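Long-range contacts in ABC transporter substrate-binding protein-branched chain amino acid transport (Streptococcus pneumoniae, PDB 4GNR), which binds isoleucine and probably delivers branched-chain amino acids to an ABC importer at the cell surface: residues Ser19-Gly24 against Gly204-Ala209; Leu102-Ala107 against Leu119-Phe124; Val146-Asp151 against Gly170-Asp175; Asp198-Pro203 against Lys223-Gly228; Phe282-Tyr287 against Glu317-Gln322. All coordinates share one frame; numbering follows the deposited sequence. Where two conformers were deposited one is given.

Interaction 1 of 5, residues Ser19-Gly24 against Gly204-Ala209. With ILE (isoleucine), chain B.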
# COMPACT_ATOMS: atom_id res chain seq x y z
N SER A 19 11.96 6.75 5.78
CA SER A 19 11.25 7.46 4.72
C SER A 19 9.91 6.92 4.33
O SER A 19 9.16 7.63 3.66
CB SER A 19 12.13 7.53 3.46
OG SER A 19 12.34 6.23 2.94
N LEU A 20 9.61 5.70 4.76
CA LEU A 20 8.35 5.00 4.43
C LEU A 20 7.53 4.70 5.68
O LEU A 20 6.57 3.94 5.64
CB LEU A 20 8.67 3.70 3.67
CG LEU A 20 9.45 3.95 2.36
CD1 LEU A 20 10.08 2.65 1.84
CD2 LEU A 20 8.60 4.62 1.28
N ALA A 21 7.89 5.37 6.78
CA ALA A 21 7.27 5.13 8.10
C ALA A 21 5.76 5.24 8.15
O ALA A 21 5.12 4.52 8.91
CB ALA A 21 7.90 6.08 9.14
N ALA A 22 5.20 6.18 7.40
CA ALA A 22 3.75 6.33 7.47
C ALA A 22 3.05 5.04 7.05
O ALA A 22 1.99 4.69 7.59
CB ALA A 22 3.25 7.49 6.61
N TYR A 23 3.61 4.35 6.07
CA TYR A 23 3.00 3.11 5.57
C TYR A 23 3.16 1.97 6.58
O TYR A 23 2.19 1.29 6.92
CB TYR A 23 3.61 2.71 4.23
CG TYR A 23 3.59 3.78 3.15
CD1 TYR A 23 2.44 4.52 2.85
CD2 TYR A 23 4.73 4.00 2.39
CE1 TYR A 23 2.43 5.45 1.82
CE2 TYR A 23 4.73 4.94 1.36
CZ TYR A 23 3.58 5.66 1.07
OH TYR A 23 3.62 6.59 0.05
N GLY A 24 4.39 1.75 7.04
CA GLY A 24 4.63 0.65 7.95
C GLY A 24 3.99 0.84 9.31
O GLY A 24 3.57 -0.12 9.93
N GLY A 204 4.84 7.98 -7.08
CA GLY A 204 5.79 8.18 -6.01
C GLY A 204 5.14 8.02 -4.65
O GLY A 204 3.94 7.77 -4.52
N TYR A 205 6.01 8.14 -3.64
CA TYR A 205 5.67 8.02 -2.23
C TYR A 205 5.34 9.38 -1.58
O TYR A 205 5.65 10.43 -2.14
CB TYR A 205 6.74 7.26 -1.47
CG TYR A 205 6.96 5.83 -1.94
CD1 TYR A 205 5.92 4.92 -2.01
CD2 TYR A 205 8.22 5.36 -2.22
CE1 TYR A 205 6.14 3.60 -2.37
CE2 TYR A 205 8.45 4.02 -2.55
CZ TYR A 205 7.41 3.15 -2.62
OH TYR A 205 7.66 1.83 -2.94
N TYR A 206 4.79 9.32 -0.37
CA TYR A 206 4.25 10.52 0.25
C TYR A 206 5.23 11.62 0.54
O TYR A 206 4.86 12.79 0.45
CB TYR A 206 3.44 10.18 1.53
CG TYR A 206 4.29 9.66 2.68
CD1 TYR A 206 4.88 10.52 3.59
CD2 TYR A 206 4.52 8.32 2.86
CE1 TYR A 206 5.65 10.06 4.65
CE2 TYR A 206 5.30 7.85 3.90
CZ TYR A 206 5.87 8.71 4.79
OH TYR A 206 6.60 8.19 5.84
N ASN A 207 6.46 11.30 0.93
CA ASN A 207 7.41 12.35 1.28
C ASN A 207 7.66 13.28 0.13
O ASN A 207 7.77 14.48 0.30
CB ASN A 207 8.69 11.82 1.91
CG ASN A 207 8.58 11.70 3.42
OD1 ASN A 207 8.12 12.63 4.08
ND2 ASN A 207 9.05 10.60 3.98
N GLU A 208 7.82 12.71 -1.06
CA GLU A 208 8.04 13.50 -2.25
C GLU A 208 6.72 14.05 -2.83
O GLU A 208 6.62 15.24 -3.15
CB GLU A 208 8.80 12.72 -3.32
CG GLU A 208 10.22 12.33 -2.93
CD GLU A 208 10.29 11.31 -1.79
OE1 GLU A 208 9.56 10.31 -1.83
OE2 GLU A 208 11.15 11.51 -0.90
N ALA A 209 5.72 13.18 -2.98
CA ALA A 209 4.48 13.62 -3.57
C ALA A 209 3.84 14.77 -2.79
O ALA A 209 3.32 15.69 -3.40
CB ALA A 209 3.51 12.45 -3.72
N ILE B . 2.27 -0.13 -3.12
CA ILE B . 3.51 0.55 -2.65
C ILE B . 4.69 -0.41 -2.80
O ILE B . 5.83 -0.00 -2.48
CB ILE B . 3.34 1.26 -1.28
CG1 ILE B . 2.67 0.36 -0.27
CG2 ILE B . 2.51 2.66 -1.32
CD1 ILE B . 2.58 0.99 1.10
OXT ILE B . 4.46 -1.54 -3.27
O HOH W 1 7.63 8.65 1.44
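Tyr23 presents one ring face to Tyr206 and the opposite face to the bound isoleucine, whose CD1 sits over the rim. Together with Tyr205 these rings form an aromatic cluster across the cleft of a two-lobed periplasmic-binding-protein fold. With CG set between the backbone N and the carbonyl carbon (chi1 68°), Tyr206 meets Tyr23 edge-to-face, the planes at 85° and Tyr206 CD2 3.3 Å from Tyr23 CZ. Tyr206 carries Ala22 CB over one face, against CE2 and CZ, while a water lies over the centre of the opposite face. The Tyr205 ring takes Leu20 CD2 over one face as a CH-pi contact, 3.8 Å from the ring centroid, while the ligand O lies in the ring plane at the edge.

Polar groups tie the same residues at helix starts: Ala22 N donates to Tyr206 OH at 2.9 Å (N-H...O angle 168°), and Tyr206 N donates to Tyr23 OH at 3.0 Å. Tyr23 OH also bonds Gly230 O, so two backbone groups fix this phenol. Asn207 ND2 makes a weak bond to Ser19 O, which also accepts from a water that accepts from Asn207 N. On the ligand side, Tyr205 OH donates to the isoleucine carboxylate O over 2.6 Å.

Interaction 2 of 5, residues Leu102-Ala107 against Leu119-Phe124. With ILE (isoleucine), chain B.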
# COMPACT_ATOMS: atom_id res chain seq x y z
N LEU A 102 5.41 -15.42 4.05
CA LEU A 102 5.46 -13.98 4.25
C LEU A 102 4.35 -13.37 3.42
O LEU A 102 4.23 -13.66 2.22
CB LEU A 102 6.84 -13.45 3.87
CG LEU A 102 7.09 -11.95 4.15
CD1 LEU A 102 8.56 -11.69 4.48
CD2 LEU A 102 6.61 -11.06 3.02
N ILE A 103 3.52 -12.55 4.08
CA ILE A 103 2.46 -11.85 3.38
C ILE A 103 2.71 -10.36 3.48
O ILE A 103 2.82 -9.79 4.58
CB ILE A 103 1.03 -12.23 3.90
CG1 ILE A 103 -0.04 -11.48 3.10
CG2 ILE A 103 0.86 -12.03 5.41
CD1 ILE A 103 -1.44 -12.07 3.27
N SER A 104 2.85 -9.71 2.32
CA SER A 104 2.88 -8.25 2.27
C SER A 104 1.46 -7.77 2.02
O SER A 104 0.85 -8.15 1.00
CB SER A 104 3.75 -7.69 1.15
OG SER A 104 3.53 -6.29 1.07
N PRO A 105 0.90 -6.96 2.91
CA PRO A 105 -0.46 -6.48 2.66
C PRO A 105 -0.58 -5.59 1.42
O PRO A 105 -1.66 -5.50 0.84
CB PRO A 105 -0.75 -5.62 3.93
CG PRO A 105 0.15 -6.20 5.00
CD PRO A 105 1.42 -6.55 4.23
N SER A 106 0.54 -4.97 1.02
CA SER A 106 0.47 -3.79 0.16
C SER A 106 1.53 -3.62 -0.91
O SER A 106 1.49 -2.60 -1.61
CB SER A 106 0.52 -2.55 1.10
OG SER A 106 1.64 -2.65 1.99
N ALA A 107 2.43 -4.58 -1.09
CA ALA A 107 3.49 -4.45 -2.12
C ALA A 107 2.86 -4.71 -3.50
O ALA A 107 2.44 -5.82 -3.79
CB ALA A 107 4.63 -5.40 -1.84
N LEU A 119 5.53 -16.48 -0.74
CA LEU A 119 5.10 -15.08 -0.74
C LEU A 119 3.63 -14.97 -1.11
O LEU A 119 3.16 -15.61 -2.05
CB LEU A 119 5.90 -14.24 -1.73
CG LEU A 119 5.61 -12.73 -1.72
CD1 LEU A 119 5.96 -12.09 -0.39
CD2 LEU A 119 6.38 -12.05 -2.84
N PHE A 120 2.93 -14.11 -0.37
CA PHE A 120 1.54 -13.76 -0.63
C PHE A 120 1.43 -12.25 -0.67
O PHE A 120 2.09 -11.56 0.11
CB PHE A 120 0.60 -14.34 0.44
CG PHE A 120 0.63 -15.83 0.45
CD1 PHE A 120 1.65 -16.52 1.11
CD2 PHE A 120 -0.31 -16.57 -0.25
CE1 PHE A 120 1.73 -17.90 1.06
CE2 PHE A 120 -0.24 -17.95 -0.30
CZ PHE A 120 0.78 -18.62 0.37
N ILE A 121 0.57 -11.73 -1.54
CA ILE A 121 0.37 -10.27 -1.70
C ILE A 121 -1.11 -9.97 -1.52
O ILE A 121 -1.95 -10.54 -2.20
CB ILE A 121 0.88 -9.79 -3.07
CG1 ILE A 121 2.38 -10.00 -3.22
CG2 ILE A 121 0.50 -8.34 -3.30
CD1 ILE A 121 3.20 -9.20 -2.32
N GLY A 122 -1.41 -9.04 -0.61
CA GLY A 122 -2.80 -8.73 -0.30
C GLY A 122 -3.51 -7.70 -1.17
O GLY A 122 -4.69 -7.49 -0.99
N THR A 123 -2.79 -7.12 -2.11
CA THR A 123 -3.27 -5.97 -2.88
C THR A 123 -3.16 -6.15 -4.40
O THR A 123 -2.79 -7.21 -4.91
CB THR A 123 -2.47 -4.71 -2.38
OG1 THR A 123 -3.10 -3.52 -2.87
CG2 THR A 123 -1.02 -4.78 -2.81
N PHE A 124 -3.56 -5.10 -5.11
CA PHE A 124 -3.47 -5.03 -6.56
C PHE A 124 -2.02 -4.71 -7.00
O PHE A 124 -1.12 -4.55 -6.17
CB PHE A 124 -4.53 -4.04 -7.10
CG PHE A 124 -4.59 -2.72 -6.34
CD1 PHE A 124 -5.76 -2.35 -5.69
CD2 PHE A 124 -3.49 -1.88 -6.24
CE1 PHE A 124 -5.83 -1.15 -4.97
CE2 PHE A 124 -3.55 -0.69 -5.50
CZ PHE A 124 -4.72 -0.34 -4.86
N ILE B . 2.27 -0.13 -3.12
CA ILE B . 3.51 0.55 -2.65
C ILE B . 4.69 -0.41 -2.80
O ILE B . 5.83 -0.00 -2.48
CB ILE B . 3.34 1.26 -1.28
CG1 ILE B . 2.67 0.36 -0.27
CG2 ILE B . 2.51 2.66 -1.32
CD1 ILE B . 2.58 0.99 1.10
OXT ILE B . 4.46 -1.54 -3.27
O HOH W 2 -1.34 -1.53 -1.81
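Leu102 pairs with Leu119 at the start of a parallel beta pairing at the edge of the five-stranded sheet of one lobe, where strand 119-121 is outermost. Three backbone hydrogen bonds join the strands: Phe120 N to Leu102 O at 2.9 Å, Ser104 N to Phe120 O at 3.0 Å and Gly122 N to Ser104 O at 2.9 Å. The same carbonyls also receive CA-H...O contacts from Leu119, Ile103 and Ile121, so each oxygen is approached by an N-H and a C-H.

Apolar contacts divide between the two faces. On one, Leu102 and Leu119 lie side by side and point the same way, with CD2 of Leu102 3.6 Å from CD1 of Leu119; Ile121 CD1 reaches Ser104 CB and Ala107 CB. On the other face, Ile103 CG1 packs on Phe120 CB, the side chains crossing at about a right angle. Thr123 OG1 is anti to the backbone N (chi1 -167°), which leaves CG2 between that N and the carbonyl carbon, pressed tightly on Ser106 CA at 3.5 Å.

Polar side chains shape the turn into the pocket. Ser104 OG accepts from Ser106 N and Ala107 N, an ST turn and an ST motif, and also bonds Pro82 O. This turn presents Ser106 O to the ligand: that carbonyl accepts from the isoleucine N at 3.0 Å and from a water that accepts from Thr123 OG1.

Interaction 3 of 5, residues Val146-Asp151 against Gly170-Asp175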
# COMPACT_ATOMS: atom_id res chain seq x y z
N VAL A 146 -1.21 15.83 -20.50
CA VAL A 146 -0.80 15.65 -19.11
C VAL A 146 0.72 15.79 -18.99
O VAL A 146 1.47 15.69 -19.96
CB VAL A 146 -1.12 14.23 -18.54
CG1 VAL A 146 -2.62 13.97 -18.59
CG2 VAL A 146 -0.31 13.16 -19.25
N VAL A 147 1.11 16.08 -17.75
CA VAL A 147 2.47 16.05 -17.33
C VAL A 147 2.63 14.73 -16.52
O VAL A 147 1.78 14.39 -15.72
CB VAL A 147 2.86 17.21 -16.39
CG1 VAL A 147 4.24 17.00 -15.79
CG2 VAL A 147 2.78 18.54 -17.12
N LEU A 148 3.71 14.00 -16.74
CA LEU A 148 4.06 12.76 -16.01
C LEU A 148 5.34 13.13 -15.23
O LEU A 148 6.34 13.56 -15.84
CB LEU A 148 4.26 11.58 -16.96
CG LEU A 148 4.57 10.22 -16.32
CD1 LEU A 148 3.49 9.80 -15.30
CD2 LEU A 148 4.73 9.16 -17.42
N TYR A 149 5.32 12.94 -13.90
CA TYR A 149 6.44 13.36 -13.00
C TYR A 149 6.66 12.19 -12.06
O TYR A 149 5.86 11.96 -11.17
CB TYR A 149 6.02 14.67 -12.35
CG TYR A 149 7.09 15.41 -11.57
CD1 TYR A 149 8.40 15.45 -11.97
CD2 TYR A 149 6.72 16.25 -10.53
CE1 TYR A 149 9.36 16.24 -11.28
CE2 TYR A 149 7.66 17.03 -9.86
CZ TYR A 149 8.96 17.03 -10.24
OH TYR A 149 9.89 17.81 -9.59
N THR A 150 7.78 11.51 -12.23
CA THR A 150 8.00 10.23 -11.56
C THR A 150 9.27 10.09 -10.74
O THR A 150 10.31 10.67 -11.09
CB THR A 150 8.09 9.14 -12.73
OG1 THR A 150 6.95 9.23 -13.59
CG2 THR A 150 8.23 7.72 -12.24
N ASP A 151 9.17 9.31 -9.66
CA ASP A 151 10.32 9.00 -8.78
C ASP A 151 11.18 8.02 -9.58
O ASP A 151 10.90 6.83 -9.64
CB ASP A 151 9.84 8.35 -7.48
CG ASP A 151 10.98 8.00 -6.51
OD1 ASP A 151 12.18 8.17 -6.88
OD2 ASP A 151 10.62 7.54 -5.38
N GLY A 170 -3.55 10.41 -25.00
CA GLY A 170 -3.41 11.85 -25.10
C GLY A 170 -1.92 12.16 -25.24
O GLY A 170 -1.09 11.28 -25.50
N GLU A 171 -1.59 13.44 -25.12
CA GLU A 171 -0.20 13.86 -25.24
C GLU A 171 0.44 14.11 -23.88
O GLU A 171 -0.13 14.78 -23.02
CB GLU A 171 -0.07 15.13 -26.09
CG GLU A 171 1.40 15.57 -26.27
CD GLU A 171 1.56 16.86 -27.06
OE1 GLU A 171 0.54 17.44 -27.46
OE2 GLU A 171 2.73 17.29 -27.26
N ILE A 172 1.59 13.51 -23.67
CA ILE A 172 2.40 13.72 -22.47
C ILE A 172 3.29 14.91 -22.87
O ILE A 172 4.27 14.77 -23.60
CB ILE A 172 3.18 12.47 -22.05
CG1 ILE A 172 2.22 11.31 -21.74
CG2 ILE A 172 4.02 12.77 -20.82
CD1 ILE A 172 2.88 10.01 -21.29
N VAL A 173 2.91 16.09 -22.38
CA VAL A 173 3.60 17.35 -22.74
C VAL A 173 4.92 17.58 -22.01
O VAL A 173 5.73 18.41 -22.44
CB VAL A 173 2.68 18.58 -22.62
CG1 VAL A 173 1.47 18.42 -23.54
CG2 VAL A 173 2.27 18.87 -21.20
N ALA A 174 5.11 16.88 -20.90
CA ALA A 174 6.35 16.96 -20.15
C ALA A 174 6.42 15.62 -19.41
O ALA A 174 5.44 15.16 -18.83
CB ALA A 174 6.42 18.16 -19.19
N ASP A 175 7.60 15.00 -19.42
CA ASP A 175 7.82 13.68 -18.80
C ASP A 175 9.13 13.93 -18.04
O ASP A 175 10.22 13.90 -18.62
CB ASP A 175 7.91 12.61 -19.91
CG ASP A 175 7.76 11.18 -19.42
OD1 ASP A 175 7.97 10.88 -18.24
OD2 ASP A 175 7.45 10.30 -20.27
O HOH W 3 8.17 10.82 -15.60
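Leu148 and Asp175 run side by side and point the same way across a parallel strand pair. The leucine CB lies 4.0 Å from Ile172 CG2 and at a similar distance from Asp175 OD1. A chi1 of -177° sets CG anti to the backbone N, 4.0 Å from that same Asp175 OD1, and CD2 ends 3.8 Å from OD1 with OD2 slightly farther. The aliphatic chain thus flanks an acid whose OD2 forms a salt bridge with Arg165, while OD1 accepts from a water that also bonds Thr150 OG1. That water links the two strands beyond the leucine.

Backbone bonds hold the pair together: Val146 N to Glu171 O at 2.9 Å, Val173 N to Val146 O at 2.8 Å, and Leu148 N to Ala174 O at 3.0 Å. The chain turns a corner at Val173, and the register shifts by one residue, from Val146 opposite Ile172 to Leu148 opposite Asp175. Val173 CG2 comes 3.5 Å from Val146 O and also packs on Val147 CG2, the two valines crossing at about a right angle. Val146 CG2 meets Ile172 CG1 on the face shared with Leu148.

The contact belongs to a beta-alpha-beta unit: helix 155-167 connects the strands and lies on the Leu148 face through Arg165, helix 186-193 takes Val147 and Tyr149 on the other face, and strand 199-201 flanks strand 145-151.

Interaction 4 of 5, residues Asp198-Pro203 against Lys223-Gly228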
# COMPACT_ATOMS: atom_id res chain seq x y z
N ASP A 198 -3.67 19.42 -18.53
CA ASP A 198 -4.95 19.23 -17.86
C ASP A 198 -4.80 18.50 -16.52
O ASP A 198 -5.71 18.51 -15.71
CB ASP A 198 -5.88 18.42 -18.77
CG ASP A 198 -6.11 19.09 -20.11
OD1 ASP A 198 -6.29 20.31 -20.15
OD2 ASP A 198 -6.16 18.37 -21.14
N ALA A 199 -3.67 17.83 -16.31
CA ALA A 199 -3.41 17.10 -15.07
C ALA A 199 -1.94 16.76 -14.99
O ALA A 199 -1.25 16.74 -16.03
CB ALA A 199 -4.26 15.81 -15.02
N ILE A 200 -1.49 16.52 -13.76
CA ILE A 200 -0.13 16.08 -13.50
C ILE A 200 -0.24 14.71 -12.79
O ILE A 200 -0.89 14.61 -11.76
CB ILE A 200 0.67 17.02 -12.59
CG1 ILE A 200 0.64 18.46 -13.12
CG2 ILE A 200 2.09 16.52 -12.47
CD1 ILE A 200 1.42 19.44 -12.22
N VAL A 201 0.35 13.68 -13.38
CA VAL A 201 0.36 12.32 -12.82
C VAL A 201 1.71 12.15 -12.11
O VAL A 201 2.74 12.34 -12.75
CB VAL A 201 0.15 11.27 -13.92
CG1 VAL A 201 0.31 9.88 -13.37
CG2 VAL A 201 -1.25 11.42 -14.55
N VAL A 202 1.67 11.80 -10.82
CA VAL A 202 2.87 11.72 -9.98
C VAL A 202 3.01 10.37 -9.28
O VAL A 202 2.58 10.19 -8.15
CB VAL A 202 2.88 12.86 -8.91
CG1 VAL A 202 4.19 12.84 -8.10
CG2 VAL A 202 2.67 14.24 -9.56
N PRO A 203 3.65 9.40 -9.96
CA PRO A 203 3.94 8.12 -9.33
C PRO A 203 5.10 8.34 -8.33
O PRO A 203 6.19 8.77 -8.69
CB PRO A 203 4.36 7.23 -10.51
CG PRO A 203 3.83 7.90 -11.72
CD PRO A 203 3.97 9.37 -11.40
N LYS A 223 -4.23 22.71 -11.45
CA LYS A 223 -4.78 21.55 -12.15
C LYS A 223 -4.67 20.27 -11.32
O LYS A 223 -3.84 20.15 -10.41
CB LYS A 223 -4.11 21.35 -13.51
CG LYS A 223 -4.53 22.32 -14.62
CD LYS A 223 -6.01 22.15 -15.06
CE LYS A 223 -6.43 23.09 -16.15
NZ LYS A 223 -7.86 22.86 -16.50
N PRO A 224 -5.52 19.28 -11.62
CA PRO A 224 -5.47 18.01 -10.89
C PRO A 224 -4.10 17.38 -10.82
O PRO A 224 -3.37 17.37 -11.81
CB PRO A 224 -6.43 17.13 -11.70
CG PRO A 224 -7.46 18.10 -12.23
CD PRO A 224 -6.63 19.31 -12.60
N ILE A 225 -3.78 16.88 -9.63
CA ILE A 225 -2.54 16.09 -9.35
C ILE A 225 -3.09 14.70 -8.99
O ILE A 225 -3.91 14.58 -8.08
CB ILE A 225 -1.64 16.70 -8.31
CG1 ILE A 225 -1.10 18.03 -8.85
CG2 ILE A 225 -0.48 15.73 -7.98
CD1 ILE A 225 -0.30 18.81 -7.84
N VAL A 226 -2.64 13.67 -9.72
CA VAL A 226 -3.17 12.32 -9.59
C VAL A 226 -2.07 11.34 -9.24
O VAL A 226 -1.00 11.33 -9.86
CB VAL A 226 -3.81 11.92 -10.94
CG1 VAL A 226 -4.52 10.56 -10.84
CG2 VAL A 226 -4.79 12.98 -11.44
N GLY A 227 -2.34 10.52 -8.24
CA GLY A 227 -1.36 9.57 -7.76
C GLY A 227 -1.88 8.16 -7.63
O GLY A 227 -3.06 7.86 -7.76
N GLY A 228 -0.91 7.26 -7.43
CA GLY A 228 -1.19 5.89 -7.09
C GLY A 228 -1.41 5.76 -5.57
O GLY A 228 -1.59 6.74 -4.84
O HOH W 4 -8.72 20.16 -17.65
O HOH W 5 1.84 7.99 -6.61
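Val202 and Ile225 place their side chains obliquely against each other, CG2 of the valine 3.8 Å from CG2 of the isoleucine. This methyl contact lies on one face of two parallel strands, 199-201 and 225-227, whose short axes run 4.7 Å apart at 28°. On that face Ile200 CB also approaches Ile225 CG1, and helix 206-218, the connection of this beta-alpha-beta unit, covers Val202 and Ile225. The other face carries Val201 and Val226; Val201 CG2 comes 4.5 Å from Val226 CB, and helix 126-139 packs over both valines.

At the start of the pairing Ala199 CB faces Pro224 CB, and the proline ring puts CD 3.3 Å from Asp198 O. The Lys223 chain, bent at chi2 (-67°), brings its CD against the same carbonyl. Its NZ donates to a water whose bond to Asp198 OD1 is weak, while Asp198 OD2 accepts from the backbone N of Lys144 and Lys145.

Between the two faces run the backbone bonds: Ile200 N to Pro224 O and Val226 N to Ile200 O, both 2.8 Å, then Val202 N to Val226 O at 2.9 Å. Beyond them a water accepts from Gly228 N and donates to Val202 O. Hydrocarbon thus fills both faces of a hydrogen-bonded core. Asp198 OD1 and Lys223 NZ do not touch, and a magnesium ion about 4 Å from the Asp198 side chain probably adds to the positive field there.

Interaction 5 of 5, residues Phe282-Tyr287 against Glu317-Gln322. With ILE (isoleucine), chain B.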
# COMPACT_ATOMS: atom_id res chain seq x y z
N PHE A 282 -3.73 1.16 4.27
CA PHE A 282 -2.68 0.22 4.64
C PHE A 282 -2.98 -0.45 5.97
O PHE A 282 -2.68 -1.63 6.15
CB PHE A 282 -1.32 0.90 4.55
CG PHE A 282 -1.08 1.44 3.16
CD1 PHE A 282 -1.15 0.59 2.07
CD2 PHE A 282 -0.84 2.77 2.93
CE1 PHE A 282 -1.00 1.07 0.76
CE2 PHE A 282 -0.66 3.26 1.62
CZ PHE A 282 -0.76 2.40 0.54
N ALA A 283 -3.54 0.30 6.93
CA ALA A 283 -3.98 -0.33 8.19
C ALA A 283 -5.06 -1.40 7.88
O ALA A 283 -5.04 -2.48 8.48
CB ALA A 283 -4.54 0.70 9.15
N ALA A 284 -6.00 -1.07 6.99
CA ALA A 284 -7.07 -2.00 6.64
C ALA A 284 -6.51 -3.27 5.98
O ALA A 284 -6.89 -4.39 6.33
CB ALA A 284 -8.06 -1.29 5.71
N LEU A 285 -5.60 -3.11 5.01
CA LEU A 285 -4.99 -4.27 4.35
C LEU A 285 -4.22 -5.13 5.35
O LEU A 285 -4.29 -6.35 5.28
CB LEU A 285 -4.06 -3.83 3.21
CG LEU A 285 -4.77 -3.35 1.94
CD1 LEU A 285 -3.79 -2.59 1.06
CD2 LEU A 285 -5.39 -4.51 1.15
N ALA A 286 -3.49 -4.50 6.28
CA ALA A 286 -2.69 -5.26 7.25
C ALA A 286 -3.58 -6.04 8.23
O ALA A 286 -3.26 -7.17 8.62
CB ALA A 286 -1.75 -4.35 7.99
N TYR A 287 -4.70 -5.43 8.63
CA TYR A 287 -5.68 -6.08 9.50
C TYR A 287 -6.17 -7.36 8.80
O TYR A 287 -6.23 -8.45 9.41
CB TYR A 287 -6.80 -5.09 9.78
CG TYR A 287 -7.90 -5.57 10.69
CD1 TYR A 287 -9.01 -6.21 10.18
CD2 TYR A 287 -7.86 -5.32 12.06
CE1 TYR A 287 -10.07 -6.60 11.01
CE2 TYR A 287 -8.92 -5.69 12.90
CZ TYR A 287 -10.01 -6.32 12.36
OH TYR A 287 -11.09 -6.68 13.13
N GLU A 317 -13.63 -13.01 3.39
CA GLU A 317 -14.29 -11.71 3.38
C GLU A 317 -13.72 -10.92 4.55
O GLU A 317 -13.80 -11.35 5.70
CB GLU A 317 -15.79 -11.84 3.51
CG GLU A 317 -16.40 -12.49 2.26
CD GLU A 317 -16.34 -11.63 0.98
OE1 GLU A 317 -15.99 -10.43 1.05
OE2 GLU A 317 -16.70 -12.15 -0.10
N GLY A 318 -13.15 -9.76 4.25
CA GLY A 318 -12.54 -8.91 5.25
C GLY A 318 -12.95 -7.46 5.12
O GLY A 318 -13.93 -7.10 4.45
N VAL A 319 -12.16 -6.63 5.76
CA VAL A 319 -12.36 -5.19 5.79
C VAL A 319 -12.24 -4.56 4.41
O VAL A 319 -13.00 -3.64 4.05
CB VAL A 319 -11.31 -4.55 6.74
CG1 VAL A 319 -11.33 -3.03 6.65
CG2 VAL A 319 -11.53 -5.04 8.17
N THR A 320 -11.33 -5.12 3.62
CA THR A 320 -11.03 -4.64 2.25
C THR A 320 -11.71 -5.55 1.21
O THR A 320 -11.20 -5.77 0.11
CB THR A 320 -9.51 -4.52 1.99
OG1 THR A 320 -8.88 -5.80 2.02
CG2 THR A 320 -8.85 -3.58 2.98
N GLY A 321 -12.88 -6.06 1.55
CA GLY A 321 -13.61 -6.92 0.64
C GLY A 321 -13.05 -8.32 0.62
O GLY A 321 -12.48 -8.81 1.60
N GLN A 322 -13.19 -8.96 -0.52
CA GLN A 322 -12.74 -10.32 -0.61
C GLN A 322 -11.23 -10.43 -0.85
O GLN A 322 -10.59 -9.53 -1.41
CB GLN A 322 -13.45 -11.02 -1.81
CG GLN A 322 -13.33 -12.53 -1.84
CD GLN A 322 -13.95 -13.17 -3.08
OE1 GLN A 322 -13.68 -12.75 -4.21
NE2 GLN A 322 -14.69 -14.25 -2.89
N ILE B . 2.27 -0.13 -3.12
CA ILE B . 3.51 0.55 -2.65
C ILE B . 4.69 -0.41 -2.80
O ILE B . 5.83 -0.00 -2.48
CB ILE B . 3.34 1.26 -1.28
CG1 ILE B . 2.67 0.36 -0.27
CG2 ILE B . 2.51 2.66 -1.32
CD1 ILE B . 2.58 0.99 1.10
OXT ILE B . 4.46 -1.54 -3.27
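Ala284 CB fits between two side chains of the turn that joins strands 316-318 and 321-323, a beta hairpin closed by a type I turn from Gly318 to Gly321. Thr320 CG2 lies 3.6 Å and, in the conformer given, Val319 CG1 3.8 Å from Ala284 CB. In that conformer the other valine methyl, CG2, lies 3.4 Å from Tyr287 CD1 and nearly as close to CE1, the two side chains crossing at about a right angle. Tyr287 reaches there with CG anti to its backbone N (chi1 -179°). Leu285, the residue after Ala284, brings CD2 3.8 Å from Thr320 OG1 and near its CG2.

The next shell is polar. Asp288 binds Val319 N through OD1 and Thr320 OG1 through OD2, while Lys333 NZ also bonds that hydroxyl. Tyr287 OH is held by Glu37 OE1, and Phe267 of helix 262-275 packs on Ala284, Tyr287 and Val319.

On the ligand side of the same helix, Phe282 turns a ring face to the isoleucine, its CE1 3.6 Å from the ligand CD1. Between helix and turn the contact is almost wholly apolar, consistent with van der Waals packing, and the two bonds from Asp288 probably help to hold the turn against the helix.

From the N terminus, 19-24 opens the longest loop, which interaction 1 closes at 204-209, joining helix 21-40 of one lobe to helix 206-218 of the other. Two shorter closures nest inside it: interaction 2, pairing neighbouring strands in the five-stranded sheet, and interaction 3, closing a beta-alpha-beta unit in the seven-stranded sheet. Interaction 4 opens before interaction 1 has closed and ends after it, so the two cross; its strand 199-201 lies beside strand 145-151. Interaction 5 follows in series, setting helix 281-297 against the hairpin 316-323, and touches interactions 1 and 2 through Phe282. Interactions 1, 2 and 5 converge on the isoleucine, whereas 3 and 4 join four strands of the seven-stranded sheet.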